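Local structure of protein-glutamine gamma-glutamyltransferase (Pagrus major, 1G0D) at residues Glu203-Ile206 and Glu207-Asp211. The protein catalyses, with calcium as cofactor, the cross-linking of proteins by joining peptide-bound glutamine to lysine side chains or other primary amines. Sequence-based numbering, arbitrary orientation.
Sequences EMDI and EHRSD
At the C-terminal end of the short helix 202-208, D205 and R209, four residues apart, form a salt bridge between their side chains. D205 OD2 receives NH2 of R209 at 3.0 Å, nearly along its C-O axis, and NE adds a weak bond at 3.3 Å. The carboxylate and guanidinium planes stand 74° apart, and a single oxygen takes both donors, unlike a flat two-oxygen pairing. OD1 is held instead by the hydroxyl of Y214, in the following helix, while NH2 of R209 is shared with D193. With alanine at R209, D205 and D193, two acids that meet one guanidinium, are likely to be left without their common counter-charge. At the last turn i to i+3 bonds appear: R209 N bonds I206 O at 3.0 Å, and H208 N reaches D205 O besides a weak bond to M204 O. A type I beta turn from H208 to D211 then leads into helix 212-223, whose N-cap is D211. On another side of the helix the imidazole of H208 folds back along the chain, CG beside its own backbone N (chi1 -78°), and ND1 donates to M204 O at 2.7 Å from above the carbonyl plane. The extended M204 chain rests against that ring, CG lying 3.6 Å from CE1. E203 and E207 run side by side with their carboxylates stacked, OE1 of E203 and OE2 of E207 4.5 Å apart, a probably unfavourable pairing of like charges; both side chains touch V68 of strand 68-72.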
ATOM      1  N   GLU A 203       8.141 -27.614  -5.784  1.00 33.86           N
ATOM      2  CA  GLU A 203       9.593 -27.659  -5.590  1.00 31.49           C
ATOM      3  C   GLU A 203      10.355 -26.534  -6.302  1.00 30.41           C
ATOM      4  O   GLU A 203      11.224 -25.887  -5.718  1.00 29.39           O
ATOM      5  CB  GLU A 203      10.126 -29.001  -6.063  1.00 34.73           C
ATOM      6  CG  GLU A 203      11.587 -29.173  -5.793  1.00 39.99           C
ATOM      7  CD  GLU A 203      12.189 -30.226  -6.653  1.00 41.70           C
ATOM      8  OE1 GLU A 203      13.032 -30.998  -6.152  1.00 43.89           O
ATOM      9  OE2 GLU A 203      11.812 -30.275  -7.839  1.00 49.24           O
ATOM     10  N   MET A 204      10.051 -26.313  -7.570  1.00 26.55           N
ATOM     11  CA  MET A 204      10.693 -25.228  -8.288  1.00 25.97           C
ATOM     12  C   MET A 204      10.330 -23.910  -7.604  1.00 22.06           C
ATOM     13  O   MET A 204      11.181 -23.060  -7.415  1.00 24.78           O
ATOM     14  CB  MET A 204      10.221 -25.221  -9.735  1.00 29.66           C
ATOM     15  CG  MET A 204      11.000 -24.346 -10.697  1.00 31.28           C
ATOM     16  SD  MET A 204      10.206 -24.410 -12.357  1.00 35.71           S
ATOM     17  CE  MET A 204      10.893 -22.931 -13.116  1.00 40.48           C
ATOM     18  N   ASP A 205       9.068 -23.745  -7.225  1.00 19.16           N
ATOM     19  CA  ASP A 205       8.636 -22.529  -6.547  1.00 19.95           C
ATOM     20  C   ASP A 205       9.428 -22.334  -5.254  1.00 24.88           C
ATOM     21  O   ASP A 205       9.843 -21.220  -4.949  1.00 29.75           O
ATOM     22  CB  ASP A 205       7.151 -22.594  -6.202  1.00 15.80           C
ATOM     23  CG  ASP A 205       6.715 -21.471  -5.266  1.00 20.04           C
ATOM     24  OD1 ASP A 205       6.826 -20.283  -5.659  1.00 17.92           O
ATOM     25  OD2 ASP A 205       6.256 -21.764  -4.135  1.00 15.23           O
ATOM     26  N   ILE A 206       9.630 -23.402  -4.481  1.00 25.66           N
ATOM     27  CA  ILE A 206      10.379 -23.261  -3.238  1.00 25.62           C
ATOM     28  C   ILE A 206      11.808 -22.814  -3.537  1.00 27.77           C
ATOM     29  O   ILE A 206      12.386 -21.941  -2.863  1.00 27.26           O
ATOM     30  CB  ILE A 206      10.384 -24.589  -2.422  1.00 25.35           C
ATOM     31  CG1 ILE A 206       9.027 -24.768  -1.741  1.00 27.31           C
ATOM     32  CG2 ILE A 206      11.432 -24.557  -1.314  1.00 20.05           C
ATOM     33  CD1 ILE A 206       8.887 -26.054  -0.942  1.00 28.13           C
ATOM     34  N   GLU A 207      12.373 -23.392  -4.578  1.00 27.60           N
ATOM     35  CA  GLU A 207      13.728 -23.050  -4.925  1.00 26.10           C
ATOM     36  C   GLU A 207      13.862 -21.586  -5.336  1.00 24.10           C
ATOM     37  O   GLU A 207      14.934 -21.009  -5.245  1.00 25.36           O
ATOM     38  CB  GLU A 207      14.199 -24.005  -6.020  1.00 32.27           C
ATOM     39  CG  GLU A 207      13.996 -25.482  -5.623  1.00 37.15           C
ATOM     40  CD  GLU A 207      14.682 -26.469  -6.550  1.00 38.33           C
ATOM     41  OE1 GLU A 207      14.382 -26.462  -7.761  1.00 39.39           O
ATOM     42  OE2 GLU A 207      15.512 -27.264  -6.059  1.00 43.39           O
ATOM     43  N   HIS A 208      12.763 -20.965  -5.748  1.00 21.50           N
ATOM     44  CA  HIS A 208      12.803 -19.572  -6.186  1.00 15.50           C
ATOM     45  C   HIS A 208      12.517 -18.585  -5.069  1.00 16.63           C
ATOM     46  O   HIS A 208      12.614 -17.367  -5.266  1.00 16.69           O
ATOM     47  CB  HIS A 208      11.764 -19.364  -7.279  1.00 17.38           C
ATOM     48  CG  HIS A 208      12.193 -19.861  -8.616  1.00 18.94           C
ATOM     49  ND1 HIS A 208      12.391 -21.199  -8.888  1.00 25.48           N
ATOM     50  CD2 HIS A 208      12.527 -19.198  -9.745  1.00 17.92           C
ATOM     51  CE1 HIS A 208      12.830 -21.337 -10.124  1.00 23.14           C
ATOM     52  NE2 HIS A 208      12.919 -20.136 -10.667  1.00 16.04           N
ATOM     53  N   ARG A 209      12.135 -19.110  -3.907  1.00 13.22           N
ATOM     54  CA  ARG A 209      11.807 -18.281  -2.772  1.00 13.01           C
ATOM     55  C   ARG A 209      12.998 -17.569  -2.104  1.00 13.89           C
ATOM     56  O   ARG A 209      12.841 -16.857  -1.115  1.00 15.77           O
ATOM     57  CB  ARG A 209      11.046 -19.130  -1.762  1.00 14.51           C
ATOM     58  CG  ARG A 209       9.620 -19.370  -2.172  1.00 11.41           C
ATOM     59  CD  ARG A 209       8.769 -19.788  -0.973  1.00 14.73           C
ATOM     60  NE  ARG A 209       7.478 -20.296  -1.447  1.00 19.07           N
ATOM     61  CZ  ARG A 209       6.548 -20.877  -0.694  1.00 12.93           C
ATOM     62  NH1 ARG A 209       6.725 -21.049   0.601  1.00 17.52           N
ATOM     63  NH2 ARG A 209       5.434 -21.293  -1.253  1.00 14.05           N
ATOM     64  N   SER A 210      14.188 -17.744  -2.645  1.00 12.63           N
ATOM     65  CA  SER A 210      15.356 -17.086  -2.090  1.00 12.48           C
ATOM     66  C   SER A 210      15.583 -15.736  -2.761  1.00 14.19           C
ATOM     67  O   SER A 210      16.459 -14.961  -2.398  1.00 19.03           O
ATOM     68  CB  SER A 210      16.552 -17.936  -2.375  1.00 15.55           C
ATOM     69  OG  SER A 210      16.922 -17.690  -3.711  1.00 18.69           O
ATOM     70  N   ASP A 211      14.774 -15.472  -3.764  1.00 15.93           N
ATOM     71  CA  ASP A 211      14.891 -14.290  -4.567  1.00 11.59           C
ATOM     72  C   ASP A 211      13.925 -13.174  -4.210  1.00 14.04           C
ATOM     73  O   ASP A 211      12.711 -13.316  -4.372  1.00 17.98           O
ATOM     74  CB  ASP A 211      14.665 -14.735  -6.004  1.00 12.90           C
ATOM     75  CG  ASP A 211      14.941 -13.647  -7.011  1.00 14.52           C
ATOM     76  OD1 ASP A 211      14.813 -13.959  -8.203  1.00 26.83           O
ATOM     77  OD2 ASP A 211      15.276 -12.502  -6.638  1.00 19.98           O
TER